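Local coordinates for protein glycerate dehydrogenase (PDB 6P2I) that reduces acyclic imino acids with NADPH, as an asymmetric reductase related to D-isomer-specific 2-hydroxyacid dehydrogenases, at residues A222-T227 against N231-Q236; D253-Y258 against P262-N267. All coordinates share one frame; numbering follows the deposited sequence.

In the fold
From the N terminus the chain first builds a five-stranded parallel sheet; both contacts come later, in series and without nesting or crossing, around the seven-stranded NAD(P)-binding sheet. Contact 1 bridges a three-residue gap where strand 223-226 turns toward helix 235-243. After that helix the chain forms strand 249-252, and contact 2 closes a second short loop before strand 269-271. The pairing of strands 223-226 and 249-252 runs on past the second strand, Asn226 O lying 2.9 Å from Asp253 N, a probable hydrogen bond. Near the helix start, Glu235 OE2 lies 2.8 Å from Thr256 OG1, another probable hydrogen bond, while the Glu235 side chain packs on Ile263. Each contact contributes one residue that binds the cofactor carboxamide.

Contact 1: residues A222-T227 against N231-Q236; sequences AVLINT and NLIDEQ. With NAP (NADP nicotinamide-adenine-dinucleotide phosphate), chain C.
The Asn226 side chain passes one methyl of Ile233, nearest at its amide nitrogen. CB and CG of Asn226 both lie 4.2 Å from Ile233 CD1, and Asn226 ND2 comes in to 3.7 Å from the same methyl. On the other branch Asn226 OD1 approaches Leu232 CD1 at a looser 4.4 Å. With CG anti to the backbone N (chi1 -169°), the amide extends from the strand toward residues 231-233. Its polar ends are spent on the intervening turn: OD1 accepts from Cys228 N and ND2 donates to Arg229 O. These two bonds hold the buried amide in its rotation, one through each end. Ile233 CD1 also meets Leu224 CD2 at 4.1 Å, tip to tip, so one methyl spans two residues that point to the same side of the strand.

Thr227, just past the strand, uses its carbonyl O to receive the nicotinamide amide, with NAP N7N 2.8 Å away from Thr227 O and a nearly straight bond of 167°. The turn therefore lies at the cofactor end of the strand, while Asp234 caps the following helix through OD1 to Ala237 N.

The contact belongs to a Rossmann-type beta-alpha-beta unit: Leu224 and Ile233 both pack on Leu238 of helix 235-243, strand 195-198 adds Ile196 and Leu198 alongside, and helix 99-114 meets Val223.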
loop_
_atom_site.group_PDB
_atom_site.type_symbol
_atom_site.label_atom_id
_atom_site.label_comp_id
_atom_site.label_asym_id
_atom_site.label_seq_id
_atom_site.Cartn_x
_atom_site.Cartn_y
_atom_site.Cartn_z
ATOM N N ALA A 222 15.840 6.400 0.015
ATOM C CA ALA A 222 15.405 5.294 -0.827
ATOM C C ALA A 222 14.615 4.266 -0.024
ATOM O O ALA A 222 14.792 4.125 1.188
ATOM C CB ALA A 222 16.611 4.611 -1.475
ATOM N N VAL A 223 13.731 3.547 -0.718
ATOM C CA VAL A 223 13.022 2.397 -0.165
ATOM C C VAL A 223 13.379 1.182 -1.002
ATOM O O VAL A 223 13.292 1.222 -2.236
ATOM C CB VAL A 223 11.495 2.600 -0.141
ATOM C CG1 VAL A 223 10.800 1.290 0.233
ATOM C CG2 VAL A 223 11.122 3.711 0.846
ATOM N N LEU A 224 13.782 0.109 -0.331
ATOM C CA LEU A 224 14.150 -1.139 -0.977
ATOM C C LEU A 224 13.074 -2.177 -0.694
ATOM O O LEU A 224 12.690 -2.373 0.463
ATOM C CB LEU A 224 15.506 -1.619 -0.468
ATOM C CG LEU A 224 15.978 -2.992 -0.933
ATOM C CD1 LEU A 224 16.119 -3.030 -2.438
ATOM C CD2 LEU A 224 17.300 -3.347 -0.235
ATOM N N ILE A 225 12.572 -2.815 -1.749
ATOM C CA ILE A 225 11.545 -3.851 -1.648
ATOM C C ILE A 225 12.142 -5.161 -2.144
ATOM O O ILE A 225 12.727 -5.204 -3.231
ATOM C CB ILE A 225 10.286 -3.491 -2.463
ATOM C CG1 ILE A 225 9.736 -2.105 -2.068
ATOM C CG2 ILE A 225 9.230 -4.589 -2.314
ATOM C CD1 ILE A 225 9.261 -2.028 -0.617
ATOM N N ASN A 226 11.993 -6.237 -1.363
ATOM C CA ASN A 226 12.430 -7.553 -1.818
ATOM C C ASN A 226 11.307 -8.571 -1.630
ATOM O O ASN A 226 11.056 -9.035 -0.514
ATOM C CB ASN A 226 13.700 -8.003 -1.104
ATOM C CG ASN A 226 14.304 -9.222 -1.760
ATOM O OD1 ASN A 226 13.961 -9.540 -2.902
ATOM N ND2 ASN A 226 15.176 -9.930 -1.044
ATOM N N THR A 227 10.635 -8.918 -2.728
ATOM C CA THR A 227 9.736 -10.064 -2.756
ATOM C C THR A 227 10.427 -11.314 -3.282
ATOM O O THR A 227 9.748 -12.302 -3.571
ATOM C CB THR A 227 8.498 -9.775 -3.606
ATOM O OG1 THR A 227 8.893 -9.389 -4.931
ATOM C CG2 THR A 227 7.680 -8.626 -3.019
ATOM N N ASN A 231 18.750 -14.065 -0.029
ATOM C CA ASN A 231 20.117 -14.321 -0.464
ATOM C C ASN A 231 20.560 -13.467 -1.643
ATOM O O ASN A 231 21.748 -13.491 -1.985
ATOM C CB ASN A 231 20.242 -15.800 -0.829
ATOM C CG ASN A 231 19.484 -16.688 0.130
ATOM O OD1 ASN A 231 18.248 -16.792 0.070
ATOM N ND2 ASN A 231 20.213 -17.316 1.045
ATOM N N LEU A 232 19.642 -12.741 -2.287
ATOM C CA LEU A 232 20.026 -11.838 -3.364
ATOM C C LEU A 232 20.780 -10.627 -2.845
ATOM O O LEU A 232 21.429 -9.931 -3.632
ATOM C CB LEU A 232 18.786 -11.365 -4.129
ATOM C CG LEU A 232 17.981 -12.450 -4.843
ATOM C CD1 LEU A 232 16.733 -11.859 -5.417
ATOM C CD2 LEU A 232 18.816 -13.083 -5.948
ATOM N N ILE A 233 20.692 -10.352 -1.547
ATOM C CA ILE A 233 21.258 -9.154 -0.937
ATOM C C ILE A 233 22.354 -9.569 0.032
ATOM O O ILE A 233 22.243 -10.610 0.690
ATOM C CB ILE A 233 20.176 -8.344 -0.192
ATOM C CG1 ILE A 233 18.962 -8.107 -1.097
ATOM C CG2 ILE A 233 20.754 -7.038 0.340
ATOM C CD1 ILE A 233 17.814 -7.382 -0.402
ATOM N N ASP A 234 23.412 -8.758 0.114
ATOM C CA ASP A 234 24.313 -8.841 1.260
ATOM C C ASP A 234 23.521 -8.406 2.486
ATOM O O ASP A 234 23.437 -7.210 2.791
ATOM C CB ASP A 234 25.555 -7.968 1.054
ATOM C CG ASP A 234 26.589 -8.125 2.165
ATOM O OD1 ASP A 234 26.220 -8.377 3.337
ATOM O OD2 ASP A 234 27.792 -7.972 1.861
ATOM N N GLU A 235 22.920 -9.371 3.186
ATOM C CA GLU A 235 21.950 -9.032 4.220
ATOM C C GLU A 235 22.598 -8.336 5.407
ATOM O O GLU A 235 21.969 -7.472 6.032
ATOM C CB GLU A 235 21.222 -10.287 4.680
ATOM C CG GLU A 235 19.937 -10.009 5.407
ATOM C CD GLU A 235 19.202 -11.282 5.742
ATOM O OE1 GLU A 235 18.251 -11.611 5.002
ATOM O OE2 GLU A 235 19.604 -11.956 6.724
ATOM N N GLN A 236 23.841 -8.698 5.733
ATOM C CA GLN A 236 24.558 -7.999 6.792
ATOM C C GLN A 236 24.799 -6.546 6.413
ATOM O O GLN A 236 24.654 -5.647 7.251
ATOM C CB GLN A 236 25.883 -8.703 7.091
ATOM C CG GLN A 236 25.725 -9.988 7.878
ATOM C CD GLN A 236 27.044 -10.514 8.401
ATOM O OE1 GLN A 236 28.061 -10.472 7.708
ATOM N NE2 GLN A 236 27.036 -11.003 9.636
HETATM P PA NAP C . 10.947 -14.153 -14.860
HETATM O O1A NAP C . 11.850 -15.319 -15.201
HETATM O O2A NAP C . 9.737 -13.881 -15.705
HETATM O O5B NAP C . 11.844 -12.830 -14.865
HETATM C C5B NAP C . 13.156 -12.824 -14.311
HETATM C C4B NAP C . 13.795 -11.490 -14.680
HETATM O O4B NAP C . 15.075 -11.437 -14.046
HETATM C C3B NAP C . 14.047 -11.361 -16.185
HETATM O O3B NAP C . 13.996 -9.968 -16.553
HETATM C C2B NAP C . 15.471 -11.835 -16.343
HETATM O O2B NAP C . 16.113 -11.295 -17.489
HETATM C C1B NAP C . 16.058 -11.250 -15.071
HETATM N N9A NAP C . 17.342 -11.883 -14.736
HETATM C C8A NAP C . 17.599 -13.203 -14.642
HETATM N N7A NAP C . 18.904 -13.407 -14.337
HETATM C C5A NAP C . 19.485 -12.195 -14.258
HETATM C C6A NAP C . 20.839 -11.682 -13.971
HETATM N N6A NAP C . 21.857 -12.536 -13.710
HETATM N N1A NAP C . 21.013 -10.345 -13.977
HETATM C C2A NAP C . 20.007 -9.480 -14.234
HETATM N N3A NAP C . 18.745 -9.864 -14.504
HETATM C C4A NAP C . 18.448 -11.194 -14.526
HETATM O O3 NAP C . 10.601 -14.335 -13.293
HETATM P PN NAP C . 9.307 -13.795 -12.506
HETATM O O1N NAP C . 8.102 -14.635 -12.848
HETATM O O2N NAP C . 9.199 -12.296 -12.671
HETATM O O5D NAP C . 9.729 -14.160 -11.000
HETATM C C5D NAP C . 10.908 -13.586 -10.423
HETATM C C4D NAP C . 11.157 -14.161 -9.036
HETATM O O4D NAP C . 10.098 -13.767 -8.168
HETATM C C3D NAP C . 11.122 -15.681 -8.963
HETATM O O3D NAP C . 12.362 -16.283 -9.363
HETATM C C2D NAP C . 10.785 -15.923 -7.499
HETATM O O2D NAP C . 11.993 -16.141 -6.761
HETATM C C1D NAP C . 10.090 -14.637 -7.044
HETATM N N1N NAP C . 8.714 -14.917 -6.616
HETATM C C2N NAP C . 8.324 -14.565 -5.378
HETATM C C3N NAP C . 7.033 -14.830 -4.928
HETATM C C7N NAP C . 6.623 -14.453 -3.526
HETATM O O7N NAP C . 5.622 -14.959 -3.041
HETATM N N7N NAP C . 7.386 -13.620 -2.803
HETATM C C4N NAP C . 6.138 -15.473 -5.789
HETATM C C5N NAP C . 6.567 -15.839 -7.067
HETATM C C6N NAP C . 7.868 -15.538 -7.455
HETATM P P2B NAP C . 16.018 -11.963 -18.956
HETATM O O1X NAP C . 16.448 -13.409 -18.777
HETATM O O2X NAP C . 14.571 -11.847 -19.354
HETATM O O3X NAP C . 16.928 -11.098 -19.787
#

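Contact 2: residues D253-Y258 against P262-N267; sequences DDLTYY and PIIGLN
Arg125 NH1 of the second subunit donates hydrogen bonds to two carbonyls here, Ile264 O and Leu266 O; Ile264 also meets Leu255 across the contact. Ile264 CD1 stands 3.4 Å from Leu255 CD1, shorter than usual for two carbons, where the side chains cross obliquely. The Ile264 first torsion, -94°, is turned off a staggered position and may reflect this, though the pair alone is doubtful evidence. Ile264 CD1 also lies 4.0 Å from Tyr258 O. Leu255 CD1 sits 3.8 Å above one face of the Tyr258 ring, displaced toward its rim, while Leu255 CD2 reaches Ile263 CG2 at 4.2 Å.

These residues connect two neighbouring parallel strands of the Rossmann-type domain, 249-252 and 269-271. Just after the first, Asp253 OD2 hydrogen-bonds the nicotinamide carboxamide nitrogen N7N of NADP, with Asp253 OD1 held by Thr272 OG1. Residues 262-265 make a 3-10 turn, in which Gly265 N donates to Pro262 O at 2.9 Å.

Tyr257 crosses Pro262 at about a right angle, Tyr257 OH lying 3.6 Å from Pro262 CD. The Tyr258 hydroxyl folds back instead to accept a weak, bent bond from Leu255 N, 3.2 Å from Tyr258 OH.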
loop_
_atom_site.group_PDB
_atom_site.type_symbol
_atom_site.label_atom_id
_atom_site.label_comp_id
_atom_site.label_asym_id
_atom_site.label_seq_id
_atom_site.Cartn_x
_atom_site.Cartn_y
_atom_site.Cartn_z
ATOM N N ASP A 253 9.872 -9.531 2.044
ATOM C CA ASP A 253 9.032 -10.718 2.095
ATOM C C ASP A 253 9.845 -11.980 2.342
ATOM O O ASP A 253 9.262 -13.059 2.452
ATOM C CB ASP A 253 8.223 -10.849 0.793
ATOM C CG ASP A 253 7.072 -11.871 0.889
ATOM O OD1 ASP A 253 6.274 -11.808 1.839
ATOM O OD2 ASP A 253 6.975 -12.746 0.005
ATOM N N ASP A 254 11.173 -11.867 2.426
ATOM C CA ASP A 254 12.042 -12.988 2.765
ATOM C C ASP A 254 13.278 -12.447 3.463
ATOM O O ASP A 254 13.704 -11.320 3.211
ATOM C CB ASP A 254 12.439 -13.792 1.519
ATOM C CG ASP A 254 13.094 -15.128 1.865
ATOM O OD1 ASP A 254 12.486 -15.923 2.615
ATOM O OD2 ASP A 254 14.215 -15.401 1.385
ATOM N N LEU A 255 13.828 -13.249 4.370
ATOM C CA LEU A 255 15.143 -13.021 4.952
ATOM C C LEU A 255 15.925 -14.318 4.836
ATOM O O LEU A 255 15.337 -15.396 4.719
ATOM C CB LEU A 255 15.079 -12.607 6.427
ATOM C CG LEU A 255 14.256 -11.381 6.812
ATOM C CD1 LEU A 255 14.269 -11.295 8.319
ATOM C CD2 LEU A 255 14.844 -10.138 6.201
ATOM N N THR A 256 17.261 -14.223 4.889
ATOM C CA THR A 256 18.051 -15.455 4.793
ATOM C C THR A 256 17.815 -16.366 5.994
ATOM O O THR A 256 17.959 -17.590 5.884
ATOM C CB THR A 256 19.546 -15.148 4.646
ATOM O OG1 THR A 256 20.052 -14.566 5.853
ATOM C CG2 THR A 256 19.794 -14.208 3.479
ATOM N N TYR A 257 17.467 -15.790 7.142
ATOM C CA TYR A 257 17.017 -16.523 8.317
ATOM C C TYR A 257 16.239 -15.550 9.188
ATOM O O TYR A 257 16.340 -14.334 9.021
ATOM C CB TYR A 257 18.189 -17.146 9.093
ATOM C CG TYR A 257 19.092 -16.139 9.773
ATOM C CD1 TYR A 257 20.063 -15.454 9.054
ATOM C CD2 TYR A 257 18.973 -15.874 11.133
ATOM C CE1 TYR A 257 20.892 -14.531 9.671
ATOM C CE2 TYR A 257 19.803 -14.960 11.760
ATOM C CZ TYR A 257 20.755 -14.288 11.023
ATOM O OH TYR A 257 21.578 -13.376 11.641
ATOM N N TYR A 258 15.456 -16.093 10.123
ATOM C CA TYR A 258 14.573 -15.268 10.937
ATOM C C TYR A 258 14.961 -15.257 12.412
ATOM O O TYR A 258 15.176 -14.180 12.971
ATOM C CB TYR A 258 13.117 -15.719 10.762
ATOM C CG TYR A 258 12.545 -15.240 9.454
ATOM C CD1 TYR A 258 12.828 -15.914 8.273
ATOM C CD2 TYR A 258 11.745 -14.100 9.393
ATOM C CE1 TYR A 258 12.332 -15.483 7.070
ATOM C CE2 TYR A 258 11.239 -13.652 8.186
ATOM C CZ TYR A 258 11.533 -14.349 7.028
ATOM O OH TYR A 258 11.038 -13.917 5.822
ATOM N N PRO A 262 19.209 -9.833 13.325
ATOM C CA PRO A 262 19.141 -8.452 13.831
ATOM C C PRO A 262 18.182 -7.558 13.062
ATOM O O PRO A 262 17.717 -6.552 13.619
ATOM C CB PRO A 262 20.589 -7.960 13.698
ATOM C CG PRO A 262 21.417 -9.211 13.679
ATOM C CD PRO A 262 20.584 -10.236 12.979
ATOM N N ILE A 263 17.870 -7.882 11.806
ATOM C CA ILE A 263 16.919 -7.065 11.054
ATOM C C ILE A 263 15.558 -7.044 11.741
ATOM O O ILE A 263 14.821 -6.050 11.646
ATOM C CB ILE A 263 16.833 -7.578 9.604
ATOM C CG1 ILE A 263 18.148 -7.286 8.876
ATOM C CG2 ILE A 263 15.638 -6.970 8.861
ATOM C CD1 ILE A 263 18.176 -7.762 7.454
ATOM N N ILE A 264 15.217 -8.109 12.474
ATOM C CA ILE A 264 13.955 -8.162 13.215
ATOM C C ILE A 264 13.863 -7.057 14.265
ATOM O O ILE A 264 12.758 -6.694 14.688
ATOM C CB ILE A 264 13.777 -9.573 13.836
ATOM C CG1 ILE A 264 12.955 -10.455 12.902
ATOM C CG2 ILE A 264 13.135 -9.534 15.211
ATOM C CD1 ILE A 264 13.627 -10.726 11.614
ATOM N N GLY A 265 14.994 -6.478 14.664
ATOM C CA GLY A 265 15.033 -5.403 15.630
ATOM C C GLY A 265 14.843 -4.009 15.069
ATOM O O GLY A 265 14.735 -3.048 15.842
ATOM N N LEU A 266 14.786 -3.865 13.750
ATOM C CA LEU A 266 14.768 -2.556 13.106
ATOM C C LEU A 266 13.361 -1.976 13.041
ATOM O O LEU A 266 12.392 -2.683 12.749
ATOM C CB LEU A 266 15.327 -2.649 11.689
ATOM C CG LEU A 266 16.783 -3.062 11.511
ATOM C CD1 LEU A 266 17.038 -3.368 10.039
ATOM C CD2 LEU A 266 17.697 -1.967 12.006
ATOM N N ASN A 267 13.268 -0.671 13.277
ATOM C CA ASN A 267 12.007 0.057 13.206
ATOM C C ASN A 267 11.781 0.725 11.857
ATOM O O ASN A 267 10.865 1.546 11.730
ATOM C CB ASN A 267 11.938 1.107 14.313
ATOM C CG ASN A 267 13.051 2.150 14.214
ATOM O OD1 ASN A 267 13.817 2.183 13.249
ATOM N ND2 ASN A 267 13.141 3.009 15.225
#